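Local coordinates for uncharacterized protein (Bacteroides ovatus CL02T12C04, PDB 6PTM), which probably acts as an exo-carrageenase, a glycoside hydrolase of family GH42 that breaks down carrageenan from the chain end, at residues D161-E166 against V170-W175; H472-G477 against K486-G491; P276-K281 against L286-C291. One frame throughout, in Å; residues are numbered along the deposited sequence.

How the contacts relate
Contacts 2 and 3 lie in the (beta/alpha)8 barrel expected of a GH42 enzyme; contact 1 joins hairpin strand 162-165 to strand 168-175, which runs on into it. Contact 1 touches both others: W175 CH2 packs on L474 CD1 of contact 2 at 3.8 Å, and L163 CD2 meets L286 CD2 of contact 3 at 4.1 Å. The centres of contacts 1 and 2 lie about 20 Å apart, those of contacts 1 and 3 about 18 Å. Contacts 2 and 3 do not touch, their nearest atoms being about 12 Å apart. Contact 2 follows the C-terminal end of a barrel strand, the side where active sites of this fold lie; contact 3 is at the opposite rim.

Contact 1: D161-E166 against V170-W175; sequences DMLVYE and VFLADW
L163 O accepts the backbone N-H of V170 in a nearly straight bond, 2.8 Å from V170 N with 167° at the hydrogen. The return bond is replaced by water: water 1 accepts from L163 N at 3.0 Å and donates to V170 O at 2.7 Å, so the two chains are joined at this pair by one direct link and one through solvent. Apolar branches close the gap beside them. L163 has CG anti to its carbonyl carbon (chi1 -81°), which sends CD1 across to CD1 of L172, 3.5 Å away, the two leucines meeting at a slant. On the other side of V170, Y165 CB rests 3.9 Å from V170 CG1; its ring turns away from the contact and carries E166 CG over the centre of one face. This is the beta hairpin of strands 162-165 and 168-175, whose second strand goes on into the parallel barrel beside strand 503-506. A503 of that strand touches both L163 and L172. T502, just before it, packs on L163, W153 packs on L172, and the side chain of V170 lies against N548 of helix 534-549. Further along, D174 OD2 takes the N-H of W175 at 2.6 Å and also pairs with K178, while OD1 is bonded to the backbone of L191, so both oxygens are held.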
loop_
_atom_site.group_PDB
_atom_site.type_symbol
_atom_site.label_atom_id
_atom_site.label_comp_id
_atom_site.label_asym_id
_atom_site.label_seq_id
_atom_site.Cartn_x
_atom_site.Cartn_y
_atom_site.Cartn_z
ATOM N N ASP A 161 -0.314 15.136 5.522
ATOM C CA ASP A 161 -0.861 13.839 5.041
ATOM C C ASP A 161 -1.717 14.077 3.788
ATOM O O ASP A 161 -2.439 13.174 3.407
ATOM C CB ASP A 161 -1.712 13.137 6.110
ATOM C CG ASP A 161 -2.870 13.951 6.662
ATOM O OD1 ASP A 161 -2.874 15.147 6.470
ATOM O OD2 ASP A 161 -3.743 13.372 7.280
ATOM N N MET A 162 -1.576 15.232 3.143
ATOM C CA MET A 162 -2.454 15.508 1.982
ATOM C C MET A 162 -1.697 15.934 0.731
ATOM O O MET A 162 -0.607 16.462 0.833
ATOM C CB MET A 162 -3.417 16.666 2.270
ATOM C CG MET A 162 -4.194 16.555 3.548
ATOM S SD MET A 162 -5.059 18.076 3.945
ATOM C CE MET A 162 -3.715 19.036 4.628
ATOM N N LEU A 163 -2.343 15.690 -0.401
ATOM C CA LEU A 163 -1.955 16.285 -1.695
ATOM C C LEU A 163 -2.975 17.418 -1.855
ATOM O O LEU A 163 -4.179 17.139 -1.805
ATOM C CB LEU A 163 -2.047 15.238 -2.802
ATOM C CG LEU A 163 -0.838 14.311 -2.869
ATOM C CD1 LEU A 163 -1.024 13.260 -3.936
ATOM C CD2 LEU A 163 0.437 15.101 -3.111
ATOM N N VAL A 164 -2.495 18.648 -2.003
ATOM C CA VAL A 164 -3.402 19.826 -1.995
ATOM C C VAL A 164 -3.475 20.507 -3.366
ATOM O O VAL A 164 -2.440 20.790 -3.953
ATOM C CB VAL A 164 -2.961 20.819 -0.903
ATOM C CG1 VAL A 164 -3.729 22.125 -0.951
ATOM C CG2 VAL A 164 -3.029 20.209 0.486
ATOM N N TYR A 165 -4.700 20.701 -3.843
ATOM C CA TYR A 165 -4.988 21.518 -5.042
ATOM C C TYR A 165 -5.953 22.623 -4.616
ATOM O O TYR A 165 -7.059 22.306 -4.161
ATOM C CB TYR A 165 -5.573 20.656 -6.162
ATOM C CG TYR A 165 -5.888 21.433 -7.411
ATOM C CD1 TYR A 165 -4.867 22.004 -8.162
ATOM C CD2 TYR A 165 -7.192 21.587 -7.865
ATOM C CE1 TYR A 165 -5.137 22.780 -9.288
ATOM C CE2 TYR A 165 -7.473 22.330 -9.012
ATOM C CZ TYR A 165 -6.442 22.923 -9.723
ATOM O OH TYR A 165 -6.703 23.653 -10.838
ATOM N N GLU A 166 -5.557 23.893 -4.786
ATOM C CA GLU A 166 -6.449 25.055 -4.540
ATOM C C GLU A 166 -7.019 24.950 -3.125
ATOM O O GLU A 166 -8.206 25.262 -2.924
ATOM C CB GLU A 166 -7.552 25.137 -5.595
ATOM C CG GLU A 166 -6.974 25.411 -6.979
ATOM C CD GLU A 166 -7.933 25.871 -8.060
ATOM O OE1 GLU A 166 -9.133 25.547 -7.993
ATOM O OE2 GLU A 166 -7.442 26.513 -8.992
ATOM N N VAL A 170 -6.763 16.402 -2.442
ATOM C CA VAL A 170 -7.110 15.573 -3.622
ATOM C C VAL A 170 -6.373 14.229 -3.512
ATOM O O VAL A 170 -5.449 14.092 -2.678
ATOM C CB VAL A 170 -6.827 16.289 -4.956
ATOM C CG1 VAL A 170 -7.687 17.528 -5.108
ATOM C CG2 VAL A 170 -5.354 16.634 -5.143
ATOM N N PHE A 171 -6.803 13.285 -4.328
ATOM C CA PHE A 171 -6.251 11.926 -4.466
ATOM C C PHE A 171 -5.870 11.707 -5.930
ATOM O O PHE A 171 -6.687 11.994 -6.815
ATOM C CB PHE A 171 -7.266 10.920 -3.913
ATOM C CG PHE A 171 -7.690 11.260 -2.501
ATOM C CD1 PHE A 171 -6.800 11.106 -1.438
ATOM C CD2 PHE A 171 -8.944 11.791 -2.239
ATOM C CE1 PHE A 171 -7.162 11.468 -0.149
ATOM C CE2 PHE A 171 -9.287 12.182 -0.957
ATOM C CZ PHE A 171 -8.403 12.012 0.082
ATOM N N LEU A 172 -4.685 11.147 -6.170
ATOM C CA LEU A 172 -4.093 11.066 -7.523
ATOM C C LEU A 172 -4.014 9.613 -8.017
ATOM O O LEU A 172 -3.608 8.705 -7.243
ATOM C CB LEU A 172 -2.718 11.727 -7.534
ATOM C CG LEU A 172 -2.667 13.214 -7.160
ATOM C CD1 LEU A 172 -1.254 13.753 -7.432
ATOM C CD2 LEU A 172 -3.739 14.071 -7.866
ATOM N N ALA A 173 -4.342 9.414 -9.288
ATOM C CA ALA A 173 -4.132 8.129 -9.991
ATOM C C ALA A 173 -3.455 8.393 -11.329
ATOM O O ALA A 173 -3.925 9.287 -12.072
ATOM C CB ALA A 173 -5.435 7.423 -10.188
ATOM N N ASP A 174 -2.387 7.656 -11.607
ATOM C CA ASP A 174 -1.773 7.524 -12.951
ATOM C C ASP A 174 -1.386 6.044 -13.172
ATOM O O ASP A 174 -1.796 5.184 -12.402
ATOM C CB ASP A 174 -0.602 8.498 -13.120
ATOM C CG ASP A 174 -0.348 8.901 -14.569
ATOM O OD1 ASP A 174 0.044 10.049 -14.808
ATOM O OD2 ASP A 174 -0.483 8.038 -15.444
ATOM N N TRP A 175 -0.630 5.753 -14.210
ATOM C CA TRP A 175 -0.384 4.371 -14.670
ATOM C C TRP A 175 1.095 4.196 -15.004
ATOM O O TRP A 175 1.632 5.053 -15.675
ATOM C CB TRP A 175 -1.257 4.090 -15.888
ATOM C CG TRP A 175 -2.723 4.258 -15.650
ATOM C CD1 TRP A 175 -3.433 5.417 -15.766
ATOM C CD2 TRP A 175 -3.659 3.248 -15.239
ATOM N NE1 TRP A 175 -4.733 5.206 -15.401
ATOM C CE2 TRP A 175 -4.919 3.882 -15.111
ATOM C CE3 TRP A 175 -3.570 1.880 -14.951
ATOM C CZ2 TRP A 175 -6.069 3.198 -14.719
ATOM C CZ3 TRP A 175 -4.722 1.194 -14.604
ATOM C CH2 TRP A 175 -5.943 1.855 -14.444
HETATM O O HOH W 1 -5.012 14.489 -0.019
#

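Contact 2: H472-G477 against K486-G491; sequences HMLSTG and KEYARG
A tyrosine hydroxyl bonded to a loop carbonyl, with a small apolar contact beside it, ties the loop that follows barrel strand 466-471 to the first turn of the next helix, 486-498. Y488 OH donates to M473 O at 2.7 Å. The hydroxyl approaches from above the carbonyl plane, 35° out of it and off the lone-pair direction, whereas M473 O itself lies at the ring edge, close to the ring plane and 3.0 Å from CE2. With CG anti to the backbone N (chi1 168°), the phenol reaches out from the helix to the loop. Y488 OH is also bonded to S427 OG and C428 N, so three partners grip the hydroxyl and fix the ring's position. Alongside, L474 puts its CD2 branch 3.9 Å from A489 CB and, obliquely to the phenol, 4.4 Å from Y488 CE2. Within the loop H472 ND1 donates to S475 O at 2.8 Å, nearly straight and in both the imidazole and the carbonyl plane, which sets the rotation of the imidazole; NE2 is bonded to E470 on the preceding strand. M473 and L474 both continue onto Y493 one turn further along the helix. On the same helix, R490 makes salt bridges to E539 and D546 of helix 534-549, whose I536 touches L474, so L474 lies against both helix 486-498 and helix 534-549.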
loop_
_atom_site.group_PDB
_atom_site.type_symbol
_atom_site.label_atom_id
_atom_site.label_comp_id
_atom_site.label_asym_id
_atom_site.label_seq_id
_atom_site.Cartn_x
_atom_site.Cartn_y
_atom_site.Cartn_z
ATOM N N HIS A 472 -0.927 -2.764 -7.287
ATOM C CA HIS A 472 -1.227 -4.156 -7.698
ATOM C C HIS A 472 -2.617 -4.523 -7.165
ATOM O O HIS A 472 -2.831 -5.695 -6.756
ATOM C CB HIS A 472 -0.066 -5.094 -7.302
ATOM C CG HIS A 472 1.064 -5.068 -8.278
ATOM N ND1 HIS A 472 0.930 -5.558 -9.585
ATOM C CD2 HIS A 472 2.330 -4.602 -8.162
ATOM C CE1 HIS A 472 2.070 -5.357 -10.229
ATOM N NE2 HIS A 472 2.948 -4.754 -9.375
ATOM N N MET A 473 -3.549 -3.572 -7.201
ATOM C CA MET A 473 -4.977 -3.811 -6.818
ATOM C C MET A 473 -5.830 -4.190 -8.031
ATOM O O MET A 473 -7.020 -4.490 -7.806
ATOM C CB MET A 473 -5.573 -2.581 -6.128
ATOM C CG MET A 473 -4.928 -2.314 -4.771
ATOM S SD MET A 473 -4.408 -0.587 -4.531
ATOM C CE MET A 473 -6.044 0.141 -4.442
ATOM N N LEU A 474 -5.275 -4.226 -9.254
ATOM C CA LEU A 474 -6.043 -4.652 -10.469
ATOM C C LEU A 474 -5.484 -5.975 -11.031
ATOM O O LEU A 474 -6.306 -6.837 -11.320
ATOM C CB LEU A 474 -6.046 -3.545 -11.530
ATOM C CG LEU A 474 -6.597 -2.200 -11.047
ATOM C CD1 LEU A 474 -6.499 -1.163 -12.150
ATOM C CD2 LEU A 474 -8.034 -2.349 -10.545
ATOM N N SER A 475 -4.158 -6.117 -11.202
ATOM C CA SER A 475 -3.518 -7.376 -11.680
ATOM C C SER A 475 -2.176 -7.638 -10.969
ATOM O O SER A 475 -1.521 -6.675 -10.456
ATOM C CB SER A 475 -3.366 -7.384 -13.208
ATOM O OG SER A 475 -2.464 -6.378 -13.637
ATOM N N THR A 476 -1.795 -8.916 -10.956
ATOM C CA THR A 476 -0.474 -9.446 -10.509
ATOM C C THR A 476 -0.007 -10.554 -11.478
ATOM O O THR A 476 -0.784 -10.919 -12.413
ATOM C CB THR A 476 -0.571 -9.993 -9.074
ATOM O OG1 THR A 476 -1.327 -11.209 -9.068
ATOM C CG2 THR A 476 -1.179 -8.999 -8.097
ATOM N N GLY A 477 1.182 -11.112 -11.231
ATOM C CA GLY A 477 1.666 -12.353 -11.872
ATOM C C GLY A 477 0.762 -13.542 -11.571
ATOM O O GLY A 477 0.714 -14.461 -12.389
ATOM N N LYS A 486 -15.955 -3.047 -12.853
ATOM C CA LYS A 486 -15.684 -1.679 -12.368
ATOM C C LYS A 486 -15.988 -1.622 -10.859
ATOM O O LYS A 486 -15.336 -0.812 -10.197
ATOM C CB LYS A 486 -16.486 -0.669 -13.174
ATOM C CG LYS A 486 -17.993 -0.687 -12.971
ATOM C CD LYS A 486 -18.622 0.161 -14.037
ATOM C CE LYS A 486 -19.916 0.823 -13.637
ATOM N NZ LYS A 486 -20.934 -0.199 -13.379
ATOM N N GLU A 487 -16.940 -2.416 -10.339
ATOM C CA GLU A 487 -17.332 -2.399 -8.893
ATOM C C GLU A 487 -16.118 -2.854 -8.058
ATOM O O GLU A 487 -15.871 -2.303 -6.993
ATOM C CB GLU A 487 -18.541 -3.298 -8.606
ATOM C CG GLU A 487 -19.874 -2.771 -9.142
ATOM C CD GLU A 487 -20.131 -2.909 -10.646
ATOM O OE1 GLU A 487 -19.436 -3.688 -11.320
ATOM O OE2 GLU A 487 -20.965 -2.157 -11.147
ATOM N N TYR A 488 -15.424 -3.888 -8.510
ATOM C CA TYR A 488 -14.210 -4.378 -7.828
ATOM C C TYR A 488 -13.179 -3.246 -7.786
ATOM O O TYR A 488 -12.582 -2.984 -6.726
ATOM C CB TYR A 488 -13.606 -5.608 -8.516
ATOM C CG TYR A 488 -12.231 -5.876 -7.975
ATOM C CD1 TYR A 488 -12.052 -6.430 -6.708
ATOM C CD2 TYR A 488 -11.116 -5.418 -8.655
ATOM C CE1 TYR A 488 -10.781 -6.590 -6.168
ATOM C CE2 TYR A 488 -9.844 -5.587 -8.139
ATOM C CZ TYR A 488 -9.672 -6.169 -6.890
ATOM O OH TYR A 488 -8.393 -6.305 -6.392
ATOM N N ALA A 489 -12.989 -2.577 -8.917
ATOM C CA ALA A 489 -11.897 -1.590 -9.046
ATOM C C ALA A 489 -12.183 -0.425 -8.081
ATOM O O ALA A 489 -11.254 0.024 -7.289
ATOM C CB ALA A 489 -11.769 -1.135 -10.487
ATOM N N ARG A 490 -13.421 0.085 -8.127
ATOM C CA ARG A 490 -13.885 1.208 -7.258
ATOM C C ARG A 490 -13.774 0.809 -5.781
ATOM O O ARG A 490 -13.257 1.611 -4.979
ATOM C CB ARG A 490 -15.328 1.583 -7.590
ATOM C CG ARG A 490 -16.016 2.472 -6.569
ATOM C CD ARG A 490 -17.387 2.888 -7.070
ATOM N NE ARG A 490 -17.282 3.802 -8.205
ATOM C CZ ARG A 490 -17.185 5.133 -8.131
ATOM N NH1 ARG A 490 -17.190 5.733 -6.961
ATOM N NH2 ARG A 490 -17.078 5.868 -9.239
ATOM N N GLY A 491 -14.281 -0.356 -5.407
ATOM C CA GLY A 491 -14.254 -0.785 -3.986
ATOM C C GLY A 491 -12.844 -0.805 -3.435
ATOM O O GLY A 491 -12.608 -0.420 -2.278
#

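Contact 3: P276-K281 against L286-C291; sequences PYMAGK and LGYMLC
M278 and Y288 meet in a Met-aromatic contact between the last turn of helix 261-278 and strand 288-292, the return half of a beta-alpha-beta crossover that begins with the parallel strand 225-230. M278 SD lies 5.4 Å from the centroid of the Y288 ring and 67° off its normal, an oblique approach; the nearest ring atom, CE2, is 4.2 Å away. The methionine is extended beyond CG, and with CG anti to the carbonyl carbon (chi1 -50°) it runs past the phenol at an angle. At the same end of the ring, Y288 OH is 4.0 Å from M278 CB and 4.3 Å from A279 CA, both van der Waals approaches. That hydroxyl is hydrogen-bonded to D386 OD2, just after helix 358-385, and A279 also touches D386. Around this first shell, V227 of strand 225-230 packs on both M278 and Y288, while L216 of helix 210-218 adds to the cover of M278. The backbone of Y288 is bonded to K390 and H392, which sets its strand beside 391-394. On the helix side the chain leaves through a type II turn from M278 to K281, with G280 at its third position in a positive-phi conformation (85°) and K281 N bonded to M278 O at 3.0 Å. K281 then stretches back along the turn, its NZ donating to Y277 O at 2.9 Å, almost in line with the carbonyl bond.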
loop_
_atom_site.group_PDB
_atom_site.type_symbol
_atom_site.label_atom_id
_atom_site.label_comp_id
_atom_site.label_asym_id
_atom_site.label_seq_id
_atom_site.Cartn_x
_atom_site.Cartn_y
_atom_site.Cartn_z
ATOM N N PRO A 276 21.451 18.020 -7.859
ATOM C CA PRO A 276 21.444 19.481 -7.998
ATOM C C PRO A 276 20.565 20.039 -9.132
ATOM O O PRO A 276 20.083 21.112 -9.000
ATOM C CB PRO A 276 22.926 19.815 -8.248
ATOM C CG PRO A 276 23.630 18.739 -7.452
ATOM C CD PRO A 276 22.826 17.493 -7.784
ATOM N N TYR A 277 20.348 19.288 -10.202
ATOM C CA TYR A 277 19.484 19.697 -11.331
ATOM C C TYR A 277 18.001 19.538 -10.979
ATOM O O TYR A 277 17.172 20.198 -11.632
ATOM C CB TYR A 277 19.805 18.857 -12.561
ATOM C CG TYR A 277 21.148 19.142 -13.176
ATOM C CD1 TYR A 277 21.360 20.271 -13.946
ATOM C CD2 TYR A 277 22.207 18.274 -12.998
ATOM C CE1 TYR A 277 22.588 20.510 -14.551
ATOM C CE2 TYR A 277 23.445 18.501 -13.582
ATOM C CZ TYR A 277 23.637 19.624 -14.378
ATOM O OH TYR A 277 24.874 19.840 -14.943
ATOM N N MET A 278 17.673 18.697 -9.995
ATOM C CA MET A 278 16.279 18.285 -9.703
ATOM C C MET A 278 15.761 19.082 -8.502
ATOM O O MET A 278 14.514 19.082 -8.301
ATOM C CB MET A 278 16.175 16.806 -9.315
ATOM C CG MET A 278 16.854 15.882 -10.242
ATOM S SD MET A 278 16.574 14.158 -9.754
ATOM C CE MET A 278 17.952 13.377 -10.580
ATOM N N ALA A 279 16.655 19.674 -7.697
ATOM C CA ALA A 279 16.323 20.112 -6.321
ATOM C C ALA A 279 15.212 21.165 -6.376
ATOM O O ALA A 279 15.337 22.140 -7.155
ATOM C CB ALA A 279 17.543 20.632 -5.601
ATOM N N GLY A 280 14.121 20.927 -5.646
ATOM C CA GLY A 280 13.027 21.897 -5.486
ATOM C C GLY A 280 12.032 21.810 -6.623
ATOM O O GLY A 280 11.026 22.517 -6.577
ATOM N N LYS A 281 12.291 21.006 -7.648
ATOM C CA LYS A 281 11.456 21.061 -8.869
ATOM C C LYS A 281 10.137 20.323 -8.620
ATOM O O LYS A 281 10.115 19.319 -7.850
ATOM C CB LYS A 281 12.261 20.565 -10.066
ATOM C CG LYS A 281 13.396 21.547 -10.359
ATOM C CD LYS A 281 14.030 21.465 -11.703
ATOM C CE LYS A 281 15.068 22.559 -11.879
ATOM N NZ LYS A 281 15.824 22.304 -13.125
ATOM N N LEU A 286 6.498 14.396 -5.327
ATOM C CA LEU A 286 6.094 13.105 -4.711
ATOM C C LEU A 286 7.348 12.264 -4.426
ATOM O O LEU A 286 7.232 11.050 -4.241
ATOM C CB LEU A 286 5.070 12.393 -5.600
ATOM C CG LEU A 286 3.619 12.722 -5.253
ATOM C CD1 LEU A 286 2.701 12.214 -6.329
ATOM C CD2 LEU A 286 3.196 12.151 -3.895
ATOM N N GLY A 287 8.508 12.915 -4.382
ATOM C CA GLY A 287 9.661 12.414 -3.644
ATOM C C GLY A 287 10.604 11.590 -4.492
ATOM O O GLY A 287 10.471 11.553 -5.765
ATOM N N TYR A 288 11.590 11.038 -3.788
ATOM C CA TYR A 288 12.676 10.190 -4.317
ATOM C C TYR A 288 12.440 8.757 -3.840
ATOM O O TYR A 288 12.451 8.456 -2.617
ATOM C CB TYR A 288 14.034 10.718 -3.850
ATOM C CG TYR A 288 14.393 12.099 -4.323
ATOM C CD1 TYR A 288 13.840 13.225 -3.715
ATOM C CD2 TYR A 288 15.351 12.293 -5.307
ATOM C CE1 TYR A 288 14.186 14.503 -4.119
ATOM C CE2 TYR A 288 15.712 13.570 -5.721
ATOM C CZ TYR A 288 15.126 14.676 -5.122
ATOM O OH TYR A 288 15.470 15.945 -5.469
ATOM N N MET A 289 12.219 7.876 -4.807
ATOM C CA MET A 289 11.887 6.453 -4.557
ATOM C C MET A 289 13.196 5.667 -4.515
ATOM O O MET A 289 13.857 5.570 -5.569
ATOM C CB MET A 289 10.973 5.980 -5.686
ATOM C CG MET A 289 10.084 4.822 -5.315
ATOM S SD MET A 289 10.973 3.291 -5.265
ATOM C CE MET A 289 11.670 3.136 -6.910
ATOM N N LEU A 290 13.611 5.197 -3.340
ATOM C CA LEU A 290 15.027 4.819 -3.121
ATOM C C LEU A 290 15.302 3.403 -3.641
ATOM O O LEU A 290 16.466 3.141 -3.934
ATOM C CB LEU A 290 15.422 4.932 -1.646
ATOM C CG LEU A 290 15.305 6.326 -1.040
ATOM C CD1 LEU A 290 15.691 6.312 0.431
ATOM C CD2 LEU A 290 16.127 7.345 -1.812
ATOM N N CYS A 291 14.288 2.542 -3.773
ATOM C CA CYS A 291 14.460 1.211 -4.384
ATOM C C CYS A 291 13.089 0.593 -4.691
ATOM O O CYS A 291 12.167 0.697 -3.843
ATOM C CB CYS A 291 15.234 0.274 -3.455
ATOM S SG CYS A 291 15.817 -1.241 -4.268
#